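Local structure of cytochrome P450 (Bacillus megaterium, 5L92) at residues E298-T301 and K306-A309; F50-V55 and F345-H350; K109-K114 and A148-V153; L138-P143 and Q160-S165. The protein is a heme-containing cytochrome P450 that binds steroids such as corticosterone and oxidises them, probably as a monooxygenase using molecular oxygen. All blocks are in the same frame, centred on the assembly; numbering follows the deposited sequence.

Contact 1. Residues E298-T301 and K306-A309; sequences EDVT and KLKA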
loop_
_atom_site.group_PDB
_atom_site.type_symbol
_atom_site.label_atom_id
_atom_site.label_comp_id
_atom_site.label_asym_id
_atom_site.label_seq_id
_atom_site.Cartn_x
_atom_site.Cartn_y
_atom_site.Cartn_z
ATOM N N GLU A 298 22.888 7.911 -12.036
ATOM C CA GLU A 298 24.314 8.153 -12.224
ATOM C C GLU A 298 25.081 7.386 -11.150
ATOM O O GLU A 298 24.552 7.146 -10.067
ATOM C CB GLU A 298 24.631 9.647 -12.124
ATOM C CG GLU A 298 24.112 10.247 -10.828
ATOM C CD GLU A 298 24.276 11.752 -10.766
ATOM O OE1 GLU A 298 23.948 12.426 -11.768
ATOM O OE2 GLU A 298 24.734 12.262 -9.717
ATOM N N ASP A 299 26.324 6.984 -11.470
ATOM C CA ASP A 299 27.171 6.230 -10.538
ATOM C C ASP A 299 27.134 6.828 -9.137
ATOM O O ASP A 299 27.232 8.041 -8.958
ATOM C CB ASP A 299 28.628 6.202 -11.028
ATOM C CG ASP A 299 28.860 5.272 -12.256
ATOM O OD1 ASP A 299 27.894 4.767 -12.873
ATOM O OD2 ASP A 299 30.043 5.055 -12.616
ATOM N N VAL A 300 27.035 5.962 -8.130
ATOM C CA VAL A 300 26.969 6.422 -6.754
ATOM C C VAL A 300 27.508 5.338 -5.852
ATOM O O VAL A 300 27.334 4.147 -6.113
ATOM C CB VAL A 300 25.525 6.810 -6.351
ATOM C CG1 VAL A 300 24.565 5.606 -6.483
ATOM C CG2 VAL A 300 25.531 7.374 -4.934
ATOM N N THR A 301 28.139 5.761 -4.766
ATOM C CA THR A 301 28.568 4.875 -3.708
ATOM C C THR A 301 27.524 4.929 -2.600
ATOM O O THR A 301 27.062 6.010 -2.236
ATOM C CB THR A 301 29.959 5.274 -3.217
ATOM O OG1 THR A 301 30.867 5.198 -4.325
ATOM C CG2 THR A 301 30.455 4.337 -2.071
ATOM N N LYS A 306 29.533 0.326 -4.959
ATOM C CA LYS A 306 29.600 1.212 -6.117
ATOM C C LYS A 306 28.483 0.831 -7.082
ATOM O O LYS A 306 28.624 -0.092 -7.883
ATOM C CB LYS A 306 30.980 1.130 -6.764
ATOM C CG LYS A 306 32.080 1.602 -5.817
ATOM C CD LYS A 306 33.455 1.350 -6.381
ATOM C CE LYS A 306 33.766 2.330 -7.505
ATOM N NZ LYS A 306 34.894 1.887 -8.386
ATOM N N LEU A 307 27.381 1.562 -7.009
ATOM C CA LEU A 307 26.240 1.292 -7.861
ATOM C C LEU A 307 26.463 2.010 -9.189
ATOM O O LEU A 307 27.010 3.108 -9.218
ATOM C CB LEU A 307 24.959 1.747 -7.163
ATOM C CG LEU A 307 24.463 0.878 -5.987
ATOM C CD1 LEU A 307 25.459 0.676 -4.872
ATOM C CD2 LEU A 307 23.253 1.473 -5.370
ATOM N N LYS A 308 26.103 1.361 -10.290
ATOM C CA LYS A 308 26.342 1.903 -11.622
ATOM C C LYS A 308 25.051 2.429 -12.233
ATOM O O LYS A 308 23.965 1.871 -12.013
ATOM C CB LYS A 308 26.927 0.856 -12.580
ATOM C CG LYS A 308 28.122 0.138 -12.050
ATOM C CD LYS A 308 29.247 1.108 -11.720
ATOM C CE LYS A 308 30.519 0.354 -11.426
ATOM N NZ LYS A 308 30.912 -0.393 -12.665
ATOM N N ALA A 309 25.200 3.486 -13.027
ATOM C CA ALA A 309 24.117 4.026 -13.837
ATOM C C ALA A 309 23.286 2.909 -14.443
ATOM O O ALA A 309 23.827 1.971 -15.032
ATOM C CB ALA A 309 24.703 4.919 -14.949
#
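V300 and L307 face each other as the hydrogen-bonded pair of a short antiparallel beta hairpin formed by strands 300-302 and 305-307. L307 N donates to V300 O at 2.7 Å, nearly along the line of that carbonyl, although the bond is bent at the hydrogen (146°). The return bond, V300 N to L307 O at 3.1 Å, is straighter at the hydrogen, and the donor is tilted from the carbonyl plane. On the same face of the hairpin the two apolar side chains lie side by side and point the same way. CG1 of V300, placed between its backbone N and carbonyl carbon (chi1 60°), meets CB of L307 at 3.9 Å. Both side chains also rest on F65 of strand 65-66. Past the last beta bridge, D299 continues the pairing with its side chain: D299 OD1 receives the amide of A309, with A309 N 3.0 Å away and an N-H...O angle of 172°. D299 OD1 also lies 3.5 Å from K308 CA, while the lysine chain crosses the carboxylate obliquely and leaves K308 NZ 5.5 Å from D299 OD2. D299 therefore holds the A309 amide as a strand carbonyl might, and its charge probably gains only a diffuse attraction from K308, so that between the two segments this end is joined by a directed bond to the carboxylate and not by an ion pair.

Contact 2. Residues F50-V55 and F345-H350; sequences FHYDGV and FGRGIH. With HEM (protoporphyrin IX containing Fe), chain C.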
loop_
_atom_site.group_PDB
_atom_site.type_symbol
_atom_site.label_atom_id
_atom_site.label_comp_id
_atom_site.label_asym_id
_atom_site.label_seq_id
_atom_site.Cartn_x
_atom_site.Cartn_y
_atom_site.Cartn_z
ATOM N N PHE A 50 19.078 -2.954 2.982
ATOM C CA PHE A 50 18.362 -3.501 4.127
ATOM C C PHE A 50 18.429 -2.657 5.391
ATOM O O PHE A 50 17.627 -2.881 6.296
ATOM C CB PHE A 50 18.896 -4.897 4.468
ATOM C CG PHE A 50 18.621 -5.945 3.417
ATOM C CD1 PHE A 50 17.392 -6.565 3.333
ATOM C CD2 PHE A 50 19.611 -6.345 2.540
ATOM C CE1 PHE A 50 17.139 -7.549 2.352
ATOM C CE2 PHE A 50 19.370 -7.327 1.585
ATOM C CZ PHE A 50 18.127 -7.922 1.489
ATOM N N HIS A 51 19.382 -1.761 5.515
ATOM C CA HIS A 51 19.508 -1.005 6.744
ATOM C C HIS A 51 18.816 0.332 6.603
ATOM O O HIS A 51 18.646 0.864 5.500
ATOM C CB HIS A 51 20.974 -0.827 7.155
ATOM C CG HIS A 51 21.785 0.030 6.232
ATOM N ND1 HIS A 51 21.860 -0.186 4.867
ATOM C CD2 HIS A 51 22.592 1.086 6.491
ATOM C CE1 HIS A 51 22.671 0.709 4.333
ATOM N NE2 HIS A 51 23.123 1.496 5.296
ATOM N N TYR A 52 18.406 0.856 7.755
ATOM C CA TYR A 52 17.538 2.032 7.811
ATOM C C TYR A 52 18.163 3.212 7.100
ATOM O O TYR A 52 17.493 3.925 6.340
ATOM C CB TYR A 52 17.249 2.395 9.268
ATOM C CG TYR A 52 16.281 3.527 9.489
ATOM C CD1 TYR A 52 16.649 4.852 9.260
ATOM C CD2 TYR A 52 15.007 3.279 9.956
ATOM C CE1 TYR A 52 15.747 5.879 9.482
ATOM C CE2 TYR A 52 14.121 4.282 10.171
ATOM C CZ TYR A 52 14.490 5.582 9.947
ATOM O OH TYR A 52 13.564 6.561 10.188
ATOM N N ASP A 53 19.443 3.451 7.354
ATOM C CA ASP A 53 20.087 4.630 6.803
ATOM C C ASP A 53 20.185 4.511 5.295
ATOM O O ASP A 53 20.057 5.511 4.585
ATOM C CB ASP A 53 21.479 4.807 7.431
ATOM C CG ASP A 53 22.160 6.115 7.014
ATOM O OD1 ASP A 53 21.689 7.197 7.447
ATOM O OD2 ASP A 53 23.160 6.057 6.254
ATOM N N GLY A 54 20.387 3.287 4.807
ATOM C CA GLY A 54 20.410 3.052 3.371
ATOM C C GLY A 54 19.053 3.258 2.726
ATOM O O GLY A 54 18.939 3.911 1.678
ATOM N N VAL A 55 18.003 2.685 3.326
ATOM C CA VAL A 55 16.663 2.879 2.780
ATOM C C VAL A 55 16.328 4.366 2.756
ATOM O O VAL A 55 15.853 4.902 1.742
ATOM C CB VAL A 55 15.626 2.068 3.582
ATOM C CG1 VAL A 55 14.208 2.469 3.191
ATOM C CG2 VAL A 55 15.810 0.565 3.373
ATOM N N PHE A 345 5.131 4.560 4.607
ATOM C CA PHE A 345 4.577 5.382 3.551
ATOM C C PHE A 345 5.655 5.957 2.644
ATOM O O PHE A 345 5.378 6.881 1.876
ATOM C CB PHE A 345 3.758 6.525 4.148
ATOM C CG PHE A 345 2.512 6.074 4.847
ATOM C CD1 PHE A 345 1.515 5.435 4.161
ATOM C CD2 PHE A 345 2.359 6.275 6.221
ATOM C CE1 PHE A 345 0.376 5.023 4.804
ATOM C CE2 PHE A 345 1.194 5.869 6.860
ATOM C CZ PHE A 345 0.222 5.233 6.159
ATOM N N GLY A 346 6.876 5.448 2.735
ATOM C CA GLY A 346 7.964 6.032 2.001
ATOM C C GLY A 346 8.589 7.174 2.775
ATOM O O GLY A 346 8.452 7.286 3.977
ATOM N N ARG A 347 9.236 8.064 2.031
ATOM C CA ARG A 347 10.085 9.105 2.582
ATOM C C ARG A 347 10.561 9.999 1.447
ATOM O O ARG A 347 11.146 9.508 0.480
ATOM C CB ARG A 347 11.305 8.496 3.298
ATOM C CG ARG A 347 12.416 9.514 3.649
ATOM C CD ARG A 347 12.023 10.407 4.811
ATOM N NE ARG A 347 11.924 9.617 6.028
ATOM C CZ ARG A 347 12.861 9.538 6.974
ATOM N NH1 ARG A 347 13.997 10.226 6.887
ATOM N NH2 ARG A 347 12.650 8.759 8.028
ATOM N N GLY A 348 10.404 11.302 1.588
ATOM C CA GLY A 348 10.819 12.211 0.548
ATOM C C GLY A 348 9.659 12.664 -0.311
ATOM O O GLY A 348 8.496 12.640 0.083
ATOM N N ILE A 349 9.993 13.065 -1.536
ATOM C CA ILE A 349 8.967 13.713 -2.361
ATOM C C ILE A 349 7.843 12.774 -2.766
ATOM O O ILE A 349 6.757 13.253 -3.094
ATOM C CB ILE A 349 9.593 14.341 -3.613
ATOM C CG1 ILE A 349 10.073 13.235 -4.571
ATOM C CG2 ILE A 349 10.743 15.219 -3.201
ATOM C CD1 ILE A 349 10.391 13.730 -5.927
ATOM N N HIS A 350 8.041 11.455 -2.744
ATOM C CA HIS A 350 6.981 10.537 -3.131
ATOM C C HIS A 350 6.220 9.982 -1.940
ATOM O O HIS A 350 5.394 9.074 -2.126
ATOM C CB HIS A 350 7.523 9.365 -3.966
ATOM C CG HIS A 350 8.108 9.774 -5.270
ATOM N ND1 HIS A 350 7.336 10.109 -6.364
ATOM C CD2 HIS A 350 9.399 9.883 -5.666
ATOM C CE1 HIS A 350 8.130 10.412 -7.375
ATOM N NE2 HIS A 350 9.385 10.288 -6.978
HETATM C CHA HEM C . 2.875 6.501 -2.613
HETATM C CHB HEM C . 2.314 3.099 0.855
HETATM C CHC HEM C . -2.418 3.928 1.027
HETATM C CHD HEM C . -1.892 6.920 -2.743
HETATM C C1A HEM C . 3.124 5.537 -1.644
HETATM C C2A HEM C . 4.436 5.076 -1.244
HETATM C C3A HEM C . 4.277 4.134 -0.303
HETATM C C4A HEM C . 2.864 3.981 -0.049
HETATM C CMA HEM C . 5.405 3.362 0.412
HETATM C CAA HEM C . 5.791 5.569 -1.823
HETATM C CBA HEM C . 5.995 5.143 -3.278
HETATM C CGA HEM C . 7.421 5.322 -3.728
HETATM O O1A HEM C . 8.193 6.046 -3.086
HETATM O O2A HEM C . 7.826 4.721 -4.737
HETATM C C1B HEM C . 1.001 3.035 1.259
HETATM C C2B HEM C . 0.455 2.290 2.385
HETATM C C3B HEM C . -0.868 2.525 2.402
HETATM C C4B HEM C . -1.183 3.407 1.295
HETATM C CMB HEM C . 1.285 1.442 3.368
HETATM C CAB HEM C . -1.955 2.047 3.388
HETATM C CBB HEM C . -1.683 1.665 4.646
HETATM C C1C HEM C . -2.689 4.821 0.017
HETATM C C2C HEM C . -3.995 5.276 -0.376
HETATM C C3C HEM C . -3.844 6.105 -1.393
HETATM C C4C HEM C . -2.449 6.180 -1.729
HETATM C CMC HEM C . -5.351 4.928 0.291
HETATM C CAC HEM C . -5.039 6.769 -2.088
HETATM C CBC HEM C . -5.119 8.094 -2.158
HETATM C C1D HEM C . -0.570 7.071 -3.047
HETATM C C2D HEM C . -0.057 7.895 -4.123
HETATM C C3D HEM C . 1.280 7.798 -4.100
HETATM C C4D HEM C . 1.626 6.890 -3.011
HETATM C CMD HEM C . -0.975 8.699 -5.083
HETATM C CAD HEM C . 2.316 8.479 -5.029
HETATM C CBD HEM C . 2.828 9.797 -4.415
HETATM C CGD HEM C . 3.954 10.442 -5.199
HETATM O O1D HEM C . 4.185 11.664 -5.047
HETATM O O2D HEM C . 4.671 9.760 -5.974
HETATM N NA HEM C . 2.166 4.863 -0.900
HETATM N NB HEM C . -0.032 3.681 0.616
HETATM N NC HEM C . -1.765 5.388 -0.843
HETATM N ND HEM C . 0.483 6.456 -2.423
HETATM FE FE HEM C . 0.183 5.172 -0.829
#
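The heme-binding loop of the P450 fold, with the family signature that leads to the axial cysteine C352, meets the start of helix 52-60 through R347 and Y52. One pair carries the contact: R347 NH2 lies 3.2 Å from Y52 OH, a weak hydrogen bond because its N-H...O angle is only 121°. The phenol oxygen reaches the edge of the guanidinium near its plane, and the ring and guanidinium planes are 68° apart. With CG anti to the backbone N (chi1 -176°), the Y52 ring is sent out toward the loop; the arginine chain folds at chi2 and chi3 before its tip arrives. Each polar end has a stronger partner: the salt bridge from R347 NH1 to E60 probably orients the guanidinium, and the hydrogen bond from Y52 OH to V341 O the phenol. On the other side of the loop the heme is gripped directly. H350 ND1 donates to propionate oxygen O2D of the heme at 2.7 Å, the carboxylate lying at the imidazole edge, and the heme methyl CMA comes within 3.4 Å of F345 C. G346, with a positive phi, lets the backbone turn close beside the porphyrin. The loop runs between helices 317-320 and 355-372, F345 packing against A355 and R359 of the latter, while R347 leans on K56 and L59 of helix 52-60 and Y52 stacks on Y326.

Contact 3. Residues K109-K114 and A148-V153; sequences KAWEPK and ADILGV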
loop_
_atom_site.group_PDB
_atom_site.type_symbol
_atom_site.label_atom_id
_atom_site.label_comp_id
_atom_site.label_asym_id
_atom_site.label_seq_id
_atom_site.Cartn_x
_atom_site.Cartn_y
_atom_site.Cartn_z
ATOM N N LYS A 109 -10.432 14.508 7.262
ATOM C CA LYS A 109 -11.299 14.448 8.438
ATOM C C LYS A 109 -12.760 14.676 8.064
ATOM O O LYS A 109 -13.666 14.228 8.780
ATOM C CB LYS A 109 -10.846 15.485 9.469
ATOM C CG LYS A 109 -11.428 15.277 10.865
ATOM C CD LYS A 109 -11.269 16.515 11.745
ATOM C CE LYS A 109 -12.000 16.333 13.071
ATOM N NZ LYS A 109 -12.147 17.626 13.791
ATOM N N ALA A 110 -13.004 15.377 6.954
ATOM C CA ALA A 110 -14.345 15.458 6.387
ATOM C C ALA A 110 -14.924 14.092 6.049
ATOM O O ALA A 110 -16.148 13.929 6.017
ATOM C CB ALA A 110 -14.315 16.325 5.122
ATOM N N TRP A 111 -14.081 13.106 5.757
ATOM C CA TRP A 111 -14.591 11.795 5.368
ATOM C C TRP A 111 -14.903 10.885 6.552
ATOM O O TRP A 111 -15.460 9.801 6.344
ATOM C CB TRP A 111 -13.593 11.082 4.461
ATOM C CG TRP A 111 -13.581 11.586 3.050
ATOM C CD1 TRP A 111 -12.860 12.639 2.554
ATOM C CD2 TRP A 111 -14.321 11.052 1.951
ATOM N NE1 TRP A 111 -13.120 12.792 1.216
ATOM C CE2 TRP A 111 -14.017 11.831 0.825
ATOM C CE3 TRP A 111 -15.209 9.987 1.812
ATOM C CZ2 TRP A 111 -14.573 11.583 -0.422
ATOM C CZ3 TRP A 111 -15.752 9.737 0.578
ATOM C CH2 TRP A 111 -15.437 10.535 -0.525
ATOM N N GLU A 112 -14.580 11.294 7.780
ATOM C CA GLU A 112 -14.790 10.406 8.923
ATOM C C GLU A 112 -16.215 9.903 9.027
ATOM O O GLU A 112 -16.404 8.679 9.162
ATOM C CB GLU A 112 -14.374 11.101 10.220
ATOM C CG GLU A 112 -12.880 11.117 10.446
ATOM C CD GLU A 112 -12.520 11.319 11.912
ATOM O OE1 GLU A 112 -13.026 10.554 12.780
ATOM O OE2 GLU A 112 -11.739 12.257 12.194
ATOM N N PRO A 113 -17.254 10.756 8.964
ATOM C CA PRO A 113 -18.628 10.242 9.131
ATOM C C PRO A 113 -19.064 9.337 8.001
ATOM O O PRO A 113 -19.865 8.421 8.232
ATOM C CB PRO A 113 -19.492 11.521 9.204
ATOM C CG PRO A 113 -18.515 12.658 9.434
ATOM C CD PRO A 113 -17.245 12.205 8.735
ATOM N N LYS A 114 -18.581 9.573 6.779
ATOM C CA LYS A 114 -18.800 8.609 5.706
ATOM C C LYS A 114 -18.147 7.272 6.050
ATOM O O LYS A 114 -18.765 6.209 5.933
ATOM C CB LYS A 114 -18.249 9.142 4.370
ATOM C CG LYS A 114 -19.019 10.286 3.770
ATOM C CD LYS A 114 -18.450 10.727 2.413
ATOM C CE LYS A 114 -19.196 11.947 1.890
ATOM N NZ LYS A 114 -18.537 12.590 0.709
ATOM N N ALA A 148 -13.879 4.702 -4.585
ATOM C CA ALA A 148 -14.852 4.858 -5.659
ATOM C C ALA A 148 -15.655 6.150 -5.492
ATOM O O ALA A 148 -15.975 6.819 -6.484
ATOM C CB ALA A 148 -15.781 3.653 -5.710
ATOM N N ASP A 149 -15.957 6.544 -4.246
ATOM C CA ASP A 149 -16.601 7.841 -4.023
ATOM C C ASP A 149 -15.662 8.998 -4.339
ATOM O O ASP A 149 -16.087 10.007 -4.900
ATOM C CB ASP A 149 -17.084 7.960 -2.584
ATOM C CG ASP A 149 -18.396 7.243 -2.351
ATOM O OD1 ASP A 149 -18.984 6.717 -3.324
ATOM O OD2 ASP A 149 -18.844 7.213 -1.192
ATOM N N ILE A 150 -14.380 8.865 -4.003
ATOM C CA ILE A 150 -13.411 9.928 -4.270
ATOM C C ILE A 150 -13.200 10.118 -5.773
ATOM O O ILE A 150 -13.080 11.253 -6.250
ATOM C CB ILE A 150 -12.071 9.622 -3.569
ATOM C CG1 ILE A 150 -12.178 9.817 -2.059
ATOM C CG2 ILE A 150 -10.935 10.518 -4.112
ATOM C CD1 ILE A 150 -10.976 9.276 -1.305
ATOM N N LEU A 151 -13.066 9.016 -6.526
ATOM C CA LEU A 151 -12.914 9.116 -7.980
ATOM C C LEU A 151 -14.218 9.511 -8.676
ATOM O O LEU A 151 -14.185 10.151 -9.731
ATOM C CB LEU A 151 -12.394 7.794 -8.545
ATOM C CG LEU A 151 -11.014 7.431 -7.997
ATOM C CD1 LEU A 151 -10.632 5.969 -8.244
ATOM C CD2 LEU A 151 -9.996 8.357 -8.608
ATOM N N GLY A 152 -15.359 9.156 -8.104
ATOM C CA GLY A 152 -16.638 9.381 -8.735
ATOM C C GLY A 152 -17.017 8.282 -9.701
ATOM O O GLY A 152 -17.687 8.556 -10.705
ATOM N N VAL A 153 -16.622 7.039 -9.419
ATOM C CA VAL A 153 -16.925 5.915 -10.303
ATOM C C VAL A 153 -17.908 5.004 -9.589
ATOM O O VAL A 153 -17.993 5.038 -8.352
ATOM C CB VAL A 153 -15.654 5.142 -10.717
ATOM C CG1 VAL A 153 -14.650 6.072 -11.336
ATOM C CG2 VAL A 153 -15.008 4.399 -9.511
#
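W111 reaches across to D149 and I150 with the six-membered part of its indole, and the tight side of the contact is the one against I150. There, CG1 of the isoleucine sits 3.4 Å from W111 CZ2 and 3.7 Å from W111 CH2. D149 offers only its methylene: D149 CB approaches W111 CH2 at the ring's edge, near the ring plane, at 3.7 Å. The contact is thus purely apolar. Toward solvent it loosens. K114, one turn along from W111, brings NZ over one indole face, 3.9 Å above the plane but offset toward the rim, and leaves K114 NZ 5.7 Å from D149 OD2, a separation too long for an ion pair. Just past D149 and I150 a Schellman motif ends helix 141-151: V153 N returns to A148 O at 3.0 Å and G152 takes a positive phi. W111, in the type I turn from K109 to E112, links the beginning of helix 112-125 with the end of helix 141-151, whose I150 packs inward on L357 of helix 355-372 and I213 of helix 213-222.

Contact 4. Residues L138-P143 and Q160-S165; sequences LSYPLP and QFKDWS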
loop_
_atom_site.group_PDB
_atom_site.type_symbol
_atom_site.label_atom_id
_atom_site.label_comp_id
_atom_site.label_asym_id
_atom_site.label_seq_id
_atom_site.Cartn_x
_atom_site.Cartn_y
_atom_site.Cartn_z
ATOM N N LEU A 138 -14.748 -6.733 5.301
ATOM C CA LEU A 138 -14.505 -5.494 6.040
ATOM C C LEU A 138 -13.292 -4.736 5.518
ATOM O O LEU A 138 -13.432 -3.637 4.993
ATOM C CB LEU A 138 -14.341 -5.799 7.532
ATOM C CG LEU A 138 -15.588 -6.368 8.239
ATOM C CD1 LEU A 138 -15.282 -6.904 9.600
ATOM C CD2 LEU A 138 -16.708 -5.298 8.327
ATOM N N SER A 139 -12.093 -5.305 5.633
ATOM C CA SER A 139 -10.915 -4.513 5.290
ATOM C C SER A 139 -10.805 -4.258 3.785
ATOM O O SER A 139 -10.206 -3.260 3.389
ATOM C CB SER A 139 -9.638 -5.189 5.785
ATOM O OG SER A 139 -9.394 -6.343 5.038
ATOM N N TYR A 140 -11.323 -5.152 2.927
ATOM C CA TYR A 140 -11.250 -4.886 1.483
ATOM C C TYR A 140 -12.370 -3.909 1.068
ATOM O O TYR A 140 -12.086 -2.849 0.506
ATOM C CB TYR A 140 -11.306 -6.184 0.633
ATOM C CG TYR A 140 -11.636 -5.832 -0.799
ATOM C CD1 TYR A 140 -10.712 -5.136 -1.574
ATOM C CD2 TYR A 140 -12.895 -6.059 -1.335
ATOM C CE1 TYR A 140 -11.002 -4.716 -2.848
ATOM C CE2 TYR A 140 -13.204 -5.622 -2.654
ATOM C CZ TYR A 140 -12.243 -4.947 -3.392
ATOM O OH TYR A 140 -12.502 -4.494 -4.693
ATOM N N PRO A 141 -13.642 -4.187 1.368
ATOM C CA PRO A 141 -14.720 -3.293 0.861
ATOM C C PRO A 141 -14.619 -1.852 1.328
ATOM O O PRO A 141 -14.838 -0.933 0.523
ATOM C CB PRO A 141 -15.998 -3.943 1.390
ATOM C CG PRO A 141 -15.639 -5.319 1.753
ATOM C CD PRO A 141 -14.176 -5.346 2.085
ATOM N N LEU A 142 -14.337 -1.603 2.607
ATOM C CA LEU A 142 -14.386 -0.212 3.054
ATOM C C LEU A 142 -13.509 0.675 2.199
ATOM O O LEU A 142 -14.005 1.702 1.696
ATOM C CB LEU A 142 -14.040 -0.083 4.537
ATOM C CG LEU A 142 -13.703 1.333 5.038
ATOM C CD1 LEU A 142 -14.905 2.268 5.038
ATOM C CD2 LEU A 142 -13.113 1.297 6.397
ATOM N N PRO A 143 -12.233 0.368 1.976
ATOM C CA PRO A 143 -11.405 1.337 1.258
ATOM C C PRO A 143 -11.737 1.471 -0.237
ATOM O O PRO A 143 -11.493 2.537 -0.810
ATOM C CB PRO A 143 -10.000 0.807 1.504
ATOM C CG PRO A 143 -10.125 0.038 2.777
ATOM C CD PRO A 143 -11.402 -0.652 2.643
ATOM N N GLN A 160 -14.693 -5.735 -11.109
ATOM C CA GLN A 160 -13.667 -5.479 -12.123
ATOM C C GLN A 160 -12.454 -4.803 -11.503
ATOM O O GLN A 160 -11.309 -5.188 -11.778
ATOM C CB GLN A 160 -14.205 -4.591 -13.243
ATOM C CG GLN A 160 -15.356 -5.158 -14.032
ATOM C CD GLN A 160 -15.561 -4.404 -15.355
ATOM O OE1 GLN A 160 -14.786 -4.564 -16.286
ATOM N NE2 GLN A 160 -16.597 -3.569 -15.420
ATOM N N PHE A 161 -12.697 -3.757 -10.697
ATOM C CA PHE A 161 -11.627 -3.017 -10.022
ATOM C C PHE A 161 -10.678 -3.963 -9.294
ATOM O O PHE A 161 -9.447 -3.876 -9.438
ATOM C CB PHE A 161 -12.216 -2.040 -9.005
ATOM C CG PHE A 161 -13.063 -0.960 -9.588
ATOM C CD1 PHE A 161 -13.046 -0.675 -10.934
ATOM C CD2 PHE A 161 -13.883 -0.210 -8.751
ATOM C CE1 PHE A 161 -13.812 0.344 -11.451
ATOM C CE2 PHE A 161 -14.670 0.818 -9.259
ATOM C CZ PHE A 161 -14.641 1.091 -10.614
ATOM N N LYS A 162 -11.241 -4.883 -8.511
ATOM C CA LYS A 162 -10.422 -5.815 -7.739
ATOM C C LYS A 162 -9.581 -6.690 -8.643
ATOM O O LYS A 162 -8.375 -6.841 -8.422
ATOM C CB LYS A 162 -11.302 -6.693 -6.859
ATOM C CG LYS A 162 -10.511 -7.452 -5.757
ATOM C CD LYS A 162 -11.483 -8.164 -4.806
ATOM C CE LYS A 162 -10.749 -8.944 -3.722
ATOM N NZ LYS A 162 -9.669 -9.790 -4.314
ATOM N N ASP A 163 -10.213 -7.324 -9.645
ATOM C CA ASP A 163 -9.462 -8.214 -10.528
ATOM C C ASP A 163 -8.345 -7.470 -11.251
ATOM O O ASP A 163 -7.218 -7.967 -11.338
ATOM C CB ASP A 163 -10.396 -8.887 -11.535
ATOM C CG ASP A 163 -11.382 -9.789 -10.864
ATOM O OD1 ASP A 163 -11.145 -10.110 -9.673
ATOM O OD2 ASP A 163 -12.393 -10.151 -11.507
ATOM N N TRP A 164 -8.649 -6.294 -11.816
ATOM C CA TRP A 164 -7.602 -5.506 -12.463
ATOM C C TRP A 164 -6.495 -5.191 -11.483
ATOM O O TRP A 164 -5.302 -5.310 -11.815
ATOM C CB TRP A 164 -8.150 -4.194 -13.033
ATOM C CG TRP A 164 -8.934 -4.323 -14.253
ATOM C CD1 TRP A 164 -8.768 -5.236 -15.247
ATOM C CD2 TRP A 164 -10.028 -3.486 -14.646
ATOM N NE1 TRP A 164 -9.691 -5.031 -16.220
ATOM C CE2 TRP A 164 -10.480 -3.957 -15.880
ATOM C CE3 TRP A 164 -10.666 -2.382 -14.058
ATOM C CZ2 TRP A 164 -11.572 -3.371 -16.556
ATOM C CZ3 TRP A 164 -11.727 -1.794 -14.720
ATOM C CH2 TRP A 164 -12.172 -2.292 -15.966
ATOM N N SER A 165 -6.872 -4.790 -10.263
ATOM C CA SER A 165 -5.880 -4.353 -9.287
ATOM C C SER A 165 -5.037 -5.519 -8.810
ATOM O O SER A 165 -3.823 -5.372 -8.665
ATOM C CB SER A 165 -6.541 -3.655 -8.094
ATOM O OG SER A 165 -7.165 -2.445 -8.453
#
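Helices 134-139 and 141-151, together probably helix E of the P450 fold, and helix 158-169, probably helix F, are bridged where Y140, at the passage from helix 134-139 into helix 141-151, reaches K162. The aliphatic part of the lysine lies over one face of the phenol in a CH-pi contact: K162 CD stands 3.9 Å from the centroid of the Y140 ring, 24° off the normal and offset toward the rim. The closest atoms of the two segments are K162 CB and Y140 OH, 3.3 Å apart. The lysine leaves its helix with CG anti to the backbone N (chi1 -165°) and stays extended up to a bend at chi4. K162 NZ is 5.4 Å from the centroid of the Y140 ring, so any cation-pi attraction is weak at most, and its charge is met instead by a salt bridge to D166. The buried hydroxyl of Y140 is gripped by two hydrogen bonds, to N244 of helix 229-245 and to Q158, which ties this junction to the helix that lines the corticosterone pocket. One turn on from F161, S165 doubles the helical hydrogen bonding: S165 N and S165 OG both bind F161 O, each at 2.9 Å, from opposite faces of the carbonyl plane.

How the contacts relate
Contact 1 is a surface hairpin on the opposite side of the chain's centre from contacts 3 and 4. It depends on backbone pairing and one carboxylate, whereas the other three each rest on a single aromatic side chain that spans two elements. Contacts 3 and 4 share helix 141-151, one near each end, and touch through V153 CG2 and F161 CZ at 3.5 Å; both are partly buried, and lysines lie near both aromatic rings. Contact 2, also partly buried, is the smallest, its one direct link a weak polar one, and the only one whose segments touch the heme. It spans nearly 300 residues of sequence, and the other contacts all fall within that interval.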